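Local coordinates for protein (soluble lytic transglycosylase SLT70) (Escherichia coli, PDB 1QSA) that cleaves the glycosidic bonds between N-acetylmuramic acid and N-acetylglucosamine in peptidoglycan, forming a 1,6-anhydro bond in the N-acetylmuramic acid residue, at residues T208-D212 against F213-M217; T200-T203 against F204-T208; D183-T186 against I187-A190. All blocks are in the same frame, centred on the assembly; numbering follows the deposited sequence. Where two conformers were deposited one is given.

Contact 1 (T208-D212 against F213-M217). With SO4 (sulfate ion), chain G.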
loop_
_atom_site.group_PDB
_atom_site.type_symbol
_atom_site.label_atom_id
_atom_site.label_comp_id
_atom_site.label_asym_id
_atom_site.label_seq_id
_atom_site.Cartn_x
_atom_site.Cartn_y
_atom_site.Cartn_z
ATOM N N THR A 208 -0.290 0.940 -39.250
ATOM C CA THR A 208 0.383 2.169 -38.828
ATOM C C THR A 208 1.877 1.995 -39.068
ATOM O O THR A 208 2.383 0.870 -39.147
ATOM C CB THR A 208 0.164 2.497 -37.312
ATOM O OG1 THR A 208 0.818 1.512 -36.499
ATOM C CG2 THR A 208 -1.315 2.557 -36.963
ATOM N N GLY A 209 2.587 3.109 -39.214
ATOM C CA GLY A 209 4.018 3.040 -39.413
ATOM C C GLY A 209 4.662 2.667 -38.098
ATOM O O GLY A 209 4.285 3.198 -37.051
ATOM N N ALA A 210 5.580 1.705 -38.149
ATOM C CA ALA A 210 6.290 1.242 -36.966
ATOM C C ALA A 210 7.300 2.284 -36.498
ATOM O O ALA A 210 8.221 2.661 -37.232
ATOM C CB ALA A 210 6.988 -0.095 -37.255
ATOM N N THR A 211 7.096 2.773 -35.279
ATOM C CA THR A 211 7.958 3.776 -34.668
ATOM C C THR A 211 8.075 3.406 -33.194
ATOM O O THR A 211 7.382 2.500 -32.719
ATOM C CB THR A 211 7.326 5.196 -34.733
ATOM O OG1 THR A 211 6.125 5.212 -33.951
ATOM C CG2 THR A 211 6.984 5.594 -36.167
ATOM N N ASP A 212 8.909 4.127 -32.451
ATOM C CA ASP A 212 9.053 3.840 -31.030
ATOM C C ASP A 212 7.676 3.961 -30.360
ATOM O O ASP A 212 7.314 3.158 -29.492
ATOM C CB ASP A 212 10.037 4.806 -30.385
ATOM C CG ASP A 212 10.360 4.429 -28.957
ATOM O OD1 ASP A 212 10.748 3.260 -28.723
ATOM O OD2 ASP A 212 10.215 5.304 -28.072
ATOM N N PHE A 213 6.888 4.931 -30.814
ATOM C CA PHE A 213 5.551 5.141 -30.260
ATOM C C PHE A 213 4.601 3.970 -30.536
ATOM O O PHE A 213 4.029 3.398 -29.596
ATOM C CB PHE A 213 4.934 6.442 -30.808
ATOM C CG PHE A 213 3.515 6.670 -30.358
ATOM C CD1 PHE A 213 3.248 7.100 -29.059
ATOM C CD2 PHE A 213 2.443 6.424 -31.219
ATOM C CE1 PHE A 213 1.928 7.281 -28.622
ATOM C CE2 PHE A 213 1.117 6.601 -30.796
ATOM C CZ PHE A 213 0.860 7.033 -29.485
ATOM N N THR A 214 4.426 3.608 -31.810
ATOM C CA THR A 214 3.500 2.531 -32.142
ATOM C C THR A 214 3.944 1.167 -31.621
ATOM O O THR A 214 3.097 0.321 -31.319
ATOM C CB THR A 214 3.186 2.466 -33.645
ATOM O OG1 THR A 214 4.406 2.304 -34.374
ATOM C CG2 THR A 214 2.470 3.740 -34.095
ATOM N N ARG A 215 5.255 0.983 -31.446
ATOM C CA ARG A 215 5.765 -0.283 -30.922
ATOM C C ARG A 215 5.418 -0.377 -29.437
ATOM O O ARG A 215 4.954 -1.414 -28.967
ATOM C CB ARG A 215 7.277 -0.399 -31.140
ATOM C CG ARG A 215 7.640 -0.681 -32.592
ATOM C CD ARG A 215 9.136 -0.596 -32.825
ATOM N NE ARG A 215 9.441 -0.725 -34.248
ATOM C CZ ARG A 215 10.194 0.126 -34.941
ATOM N NH1 ARG A 215 10.722 1.195 -34.350
ATOM N NH2 ARG A 215 10.413 -0.087 -36.235
ATOM N N GLN A 216 5.598 0.722 -28.713
ATOM C CA GLN A 216 5.275 0.730 -27.286
ATOM C C GLN A 216 3.773 0.584 -27.047
ATOM O O GLN A 216 3.353 -0.112 -26.115
ATOM C CB GLN A 216 5.798 1.987 -26.615
ATOM C CG GLN A 216 7.304 2.027 -26.517
ATOM C CD GLN A 216 7.745 3.076 -25.537
ATOM O OE1 GLN A 216 7.313 3.073 -24.389
ATOM N NE2 GLN A 216 8.561 4.011 -25.994
ATOM N N MET A 217 2.969 1.239 -27.880
ATOM C CA MET A 217 1.518 1.153 -27.769
ATOM C C MET A 217 1.078 -0.294 -28.017
ATOM O O MET A 217 0.286 -0.857 -27.259
ATOM C CB MET A 217 0.855 2.081 -28.789
ATOM C CG MET A 217 1.024 3.585 -28.493
ATOM S SD MET A 217 0.124 4.123 -27.003
ATOM C CE MET A 217 -1.550 4.160 -27.623
HETATM S S SO4 G . 6.347 0.659 -41.777
HETATM O O1 SO4 G . 5.011 0.728 -42.393
HETATM O O2 SO4 G . 6.902 2.020 -41.641
HETATM O O3 SO4 G . 6.242 0.034 -40.444
HETATM O O4 SO4 G . 7.239 -0.154 -42.631
HETATM O O HOH W 1 3.183 -0.249 -36.371
#
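Thr-211 and Thr-214 meet in a helix N-terminal cap, a local contact where the loop after helix 201-207 turns into helix 212-228. Thr-211 OG1 accepts from Thr-214 N at 3.2 Å, almost straight at 174°, and in return Thr-214 OG1 accepts from Thr-211 N at 2.9 Å. This reciprocal pair is a capping box. Threonine suits both ends because its short branch brings a hydroxyl back to the main chain; in Thr-214, a chi1 of 58° turns OG1 to face the loop. The same hydroxyl donates to Gly-209 O at 2.8 Å, so the buried Thr-214 side chain ties down two loop residues at once. Its methyl CG2 lies 3.7 Å from Thr-208 OG1, whose own hydrogen bond goes to Phe-204 O.

Arg-215 folds back over the loop, one guanidinium face lying across the Ala-210 to Thr-211 peptide with Ala-210 C 3.9 Å above its plane. Its NE is held by Gln-244 O. At the next residue, one turn on from Asp-212, Gln-216 NE2 donates to Asp-212 OD2 at 3.0 Å; the acceptor lies in the plane of the Gln-216 amide, but the bond is bent and reaches OD2 from above the carboxylate plane. The OE1 end of Gln-216 bonds Arg-162 on helix 154-166. A sulfate, probably from the crystallisation liquor, accepts from Ala-210 N at 2.9 Å.

Contact 2 (T200-T203 against F204-T208)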
loop_
_atom_site.group_PDB
_atom_site.type_symbol
_atom_site.label_atom_id
_atom_site.label_comp_id
_atom_site.label_asym_id
_atom_site.label_seq_id
_atom_site.Cartn_x
_atom_site.Cartn_y
_atom_site.Cartn_z
ATOM N N THR A 200 -7.238 -5.717 -31.383
ATOM C CA THR A 200 -7.001 -5.109 -32.694
ATOM C C THR A 200 -5.496 -4.823 -32.862
ATOM O O THR A 200 -5.077 -4.229 -33.856
ATOM C CB THR A 200 -7.767 -3.775 -32.862
ATOM O OG1 THR A 200 -7.385 -2.860 -31.821
ATOM C CG2 THR A 200 -9.263 -3.999 -32.803
ATOM N N VAL A 201 -4.679 -5.286 -31.919
ATOM C CA VAL A 201 -3.242 -5.017 -31.958
ATOM C C VAL A 201 -2.474 -5.385 -33.229
ATOM O O VAL A 201 -1.615 -4.620 -33.663
ATOM C CB VAL A 201 -2.500 -5.562 -30.699
ATOM C CG1 VAL A 201 -2.513 -7.094 -30.663
ATOM C CG2 VAL A 201 -1.074 -5.015 -30.657
ATOM N N LEU A 202 -2.762 -6.538 -33.835
ATOM C CA LEU A 202 -2.037 -6.900 -35.051
ATOM C C LEU A 202 -2.444 -5.989 -36.213
ATOM O O LEU A 202 -1.594 -5.587 -37.019
ATOM C CB LEU A 202 -2.241 -8.376 -35.399
ATOM C CG LEU A 202 -1.371 -8.899 -36.550
ATOM C CD1 LEU A 202 0.113 -8.654 -36.277
ATOM C CD2 LEU A 202 -1.639 -10.388 -36.741
ATOM N N THR A 203 -3.729 -5.637 -36.273
ATOM C CA THR A 203 -4.236 -4.728 -37.307
ATOM C C THR A 203 -3.583 -3.357 -37.084
ATOM O O THR A 203 -3.098 -2.735 -38.030
ATOM C CB THR A 203 -5.774 -4.589 -37.233
ATOM O OG1 THR A 203 -6.374 -5.869 -37.457
ATOM C CG2 THR A 203 -6.282 -3.623 -38.283
ATOM N N PHE A 204 -3.526 -2.926 -35.821
ATOM C CA PHE A 204 -2.905 -1.650 -35.450
ATOM C C PHE A 204 -1.445 -1.630 -35.924
ATOM O O PHE A 204 -0.996 -0.665 -36.535
ATOM C CB PHE A 204 -2.969 -1.461 -33.919
ATOM C CG PHE A 204 -2.233 -0.240 -33.408
ATOM C CD1 PHE A 204 -2.875 1.002 -33.340
ATOM C CD2 PHE A 204 -0.909 -0.337 -32.966
ATOM C CE1 PHE A 204 -2.208 2.128 -32.836
ATOM C CE2 PHE A 204 -0.229 0.784 -32.460
ATOM C CZ PHE A 204 -0.884 2.020 -32.395
ATOM N N ALA A 205 -0.723 -2.715 -35.648
ATOM C CA ALA A 205 0.686 -2.852 -36.010
ATOM C C ALA A 205 0.949 -2.852 -37.519
ATOM O O ALA A 205 1.955 -2.327 -37.977
ATOM C CB ALA A 205 1.255 -4.121 -35.391
ATOM N N ARG A 206 0.042 -3.457 -38.279
ATOM C CA ARG A 206 0.198 -3.537 -39.726
ATOM C C ARG A 206 -0.260 -2.294 -40.485
ATOM O O ARG A 206 0.293 -1.979 -41.539
ATOM C CB ARG A 206 -0.552 -4.758 -40.266
ATOM C CG ARG A 206 0.018 -6.086 -39.824
ATOM C CD ARG A 206 -0.889 -7.222 -40.244
ATOM N NE ARG A 206 -0.221 -8.512 -40.121
ATOM C CZ ARG A 206 -0.832 -9.686 -40.248
ATOM N NH1 ARG A 206 -2.137 -9.738 -40.477
ATOM N NH2 ARG A 206 -0.135 -10.812 -40.125
ATOM N N THR A 207 -1.259 -1.592 -39.955
ATOM C CA THR A 207 -1.793 -0.408 -40.626
ATOM C C THR A 207 -1.176 0.936 -40.243
ATOM O O THR A 207 -1.533 1.961 -40.823
ATOM C CB THR A 207 -3.322 -0.314 -40.483
ATOM O OG1 THR A 207 -3.674 -0.147 -39.103
ATOM C CG2 THR A 207 -3.982 -1.569 -41.038
ATOM N N THR A 208 -0.290 0.940 -39.250
ATOM C CA THR A 208 0.383 2.169 -38.828
ATOM C C THR A 208 1.877 1.995 -39.068
ATOM O O THR A 208 2.383 0.870 -39.147
ATOM C CB THR A 208 0.164 2.497 -37.312
ATOM O OG1 THR A 208 0.818 1.512 -36.499
ATOM C CG2 THR A 208 -1.315 2.557 -36.963
#
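Leu-202, Thr-203 and Phe-204 carry most of this contact within the short alpha-helix 201-207, one of the many helices of the alpha-superhelix. Leu-202 and Arg-206 are neighbours one turn apart. With CG anti to the backbone N (chi1 -172°), the leucine turns its isobutyl end toward the following turn, and CD2 sits over the centre of one face of the Arg-206 guanidinium, 3.7 Å from CZ. The arginine chain is extended from CG to NE, which carries its flat head out to that methyl; the guanidinium face offers an apolar surface while its N-H bonds point away around the rim. Were an alanine to replace Leu-202, this face would probably lose its methyl cover and the guanidinium would be freer to swing.

Phe-204 joins the turns through its backbone, Phe-204 N donating to Thr-200 O at 2.8 Å. Its ring leads away from the first turn to pack on Ala-190 and Leu-194 of helix 185-196 and on Thr-214 of helix 212-228, so a large apolar residue fits this buried side. On another side of the helix, Ala-205 can approach Leu-240 of helix 230-243 because its side chain is a single methyl.

The exposed Thr-203 serves mainly through its carbonyl at the C-terminal turn. Thr-207 N bonds Thr-203 O at 2.9 Å, the usual helical link. In Thr-207 a chi1 of 64° swings OG1 back along the helix toward the preceding turn. Two donors from one residue thus grip a single oxygen: Thr-207 OG1 also donates to Thr-203 O at 2.9 Å, from 40° above the carbonyl plane.

Contact 3 (D183-T186 against I187-A190)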
loop_
_atom_site.group_PDB
_atom_site.type_symbol
_atom_site.label_atom_id
_atom_site.label_comp_id
_atom_site.label_asym_id
_atom_site.label_seq_id
_atom_site.Cartn_x
_atom_site.Cartn_y
_atom_site.Cartn_z
ATOM N N ASP A 183 -1.225 16.884 -36.530
ATOM C CA ASP A 183 0.041 16.183 -36.774
ATOM C C ASP A 183 -0.104 14.658 -36.787
ATOM O O ASP A 183 0.496 13.971 -37.631
ATOM C CB ASP A 183 1.074 16.517 -35.686
ATOM C CG ASP A 183 1.265 18.005 -35.477
ATOM O OD1 ASP A 183 0.296 18.699 -35.069
ATOM O OD2 ASP A 183 2.408 18.466 -35.680
ATOM N N TYR A 184 -0.918 14.137 -35.866
ATOM C CA TYR A 184 -1.090 12.700 -35.722
ATOM C C TYR A 184 -2.509 12.194 -35.963
ATOM O O TYR A 184 -2.856 11.085 -35.564
ATOM C CB TYR A 184 -0.623 12.271 -34.320
ATOM C CG TYR A 184 0.632 12.978 -33.847
ATOM C CD1 TYR A 184 1.857 12.802 -34.503
ATOM C CD2 TYR A 184 0.588 13.846 -32.755
ATOM C CE1 TYR A 184 3.005 13.479 -34.080
ATOM C CE2 TYR A 184 1.723 14.528 -32.324
ATOM C CZ TYR A 184 2.927 14.339 -32.987
ATOM O OH TYR A 184 4.044 15.002 -32.538
ATOM N N GLN A 185 -3.327 13.007 -36.620
ATOM C CA GLN A 185 -4.710 12.636 -36.901
ATOM C C GLN A 185 -4.828 11.309 -37.649
ATOM O O GLN A 185 -5.782 10.559 -37.449
ATOM C CB GLN A 185 -5.411 13.754 -37.675
ATOM C CG GLN A 185 -6.834 13.414 -38.124
ATOM C CD GLN A 185 -7.739 12.968 -36.980
ATOM O OE1 GLN A 185 -8.564 12.062 -37.144
ATOM N NE2 GLN A 185 -7.583 13.598 -35.820
ATOM N N THR A 186 -3.851 11.025 -38.500
ATOM C CA THR A 186 -3.865 9.814 -39.308
ATOM C C THR A 186 -3.875 8.496 -38.516
ATOM O O THR A 186 -4.375 7.473 -39.011
ATOM C CB THR A 186 -2.805 9.817 -40.422
ATOM O OG1 THR A 186 -3.193 8.878 -41.427
ATOM C CG2 THR A 186 -1.400 9.482 -39.880
ATOM N N ILE A 187 -3.358 8.522 -37.284
ATOM C CA ILE A 187 -3.384 7.318 -36.443
ATOM C C ILE A 187 -4.385 7.381 -35.282
ATOM O O ILE A 187 -4.470 6.434 -34.507
ATOM C CB ILE A 187 -1.994 6.944 -35.863
ATOM C CG1 ILE A 187 -1.411 8.100 -35.051
ATOM C CG2 ILE A 187 -1.070 6.476 -36.977
ATOM C CD1 ILE A 187 -0.137 7.725 -34.305
ATOM N N ALA A 188 -5.159 8.465 -35.189
ATOM C CA ALA A 188 -6.127 8.632 -34.102
ATOM C C ALA A 188 -7.155 7.503 -33.984
ATOM O O ALA A 188 -7.365 6.963 -32.904
ATOM C CB ALA A 188 -6.840 9.984 -34.226
ATOM N N SER A 189 -7.818 7.173 -35.091
ATOM C CA SER A 189 -8.828 6.128 -35.094
ATOM C C SER A 189 -8.252 4.785 -34.671
ATOM O O SER A 189 -8.885 4.062 -33.905
ATOM C CB SER A 189 -9.475 5.999 -36.475
ATOM O OG SER A 189 -10.508 5.030 -36.449
ATOM N N ALA A 190 -7.048 4.477 -35.155
ATOM C CA ALA A 190 -6.371 3.223 -34.827
ATOM C C ALA A 190 -6.083 3.155 -33.324
ATOM O O ALA A 190 -6.270 2.113 -32.699
ATOM C CB ALA A 190 -5.077 3.079 -35.637
HETATM O O HOH W 2 -7.379 8.431 -37.752
HETATM O O HOH W 3 -6.177 5.717 -37.733
#
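The first turn of helix 185-196 is the setting, where the chain winds up from Tyr-184 and Gln-185 onto Ile-187 and Ala-188. Its two direct backbone bonds both span three residues, a tighter, 3-10-like winding than the regular alpha-helix: Ile-187 N donates to Tyr-184 O at 3.1 Å and Ala-188 N to Gln-185 O at the same distance, 3.1 Å. The donors approach from above the carbonyl plane, by 50° and 68° respectively.

Water fills in for the longer helical links. One molecule donates to Gln-185 O at 2.7 Å and accepts from Ser-189 N, and a second joins Thr-186 O to Ala-190 N in the same way, so both backbone pairs four residues apart are bridged rather than bonded directly. Exposed, polar Gln-185 and Thr-186 suit this watered side.

The apolar side is carried by Tyr-184 and Ile-187. Ile-187 CG1 lies between its backbone N and carbonyl carbon (chi1 57°), which brings it back over the preceding turn to within 3.4 Å of Tyr-184 O; the same carbon packs against Tyr-184 CB at 4.3 Å. Beyond CB the tyrosine turns away, its ring reaching Pro-154, Leu-155 and Leu-158 of helix 154-166, while Asp-183 CB lies over the centre of one ring face. Ala-188, buried beside Met-180, is small enough for its CB to come within 3.4 Å of Gln-185 O. Bonds spanning three residues, with water bridging the pairs four residues apart, are typical of a hydrated helical turn with 3-10 character.

The three contacts lie on three successive helices, in the chain order contact 3 (helix 185-196), contact 2 (helix 201-207) and contact 1 (the loop into helix 212-228). Their centres are only about 10 to 13 Å apart and lie 33 to 38 Å from the centre of the chain, away from the predicted active-site residue Glu-478. Contacts 1 and 2 share Thr-208, whose CG2 also packs on Ile-187 and Ala-190 of contact 3, making it a meeting point for all three. Phe-204 fills in between Ala-190 and Met-217, and Phe-213 meets Ile-187. Such helix-on-helix packing between chain neighbours is how an alpha-superhelix is built.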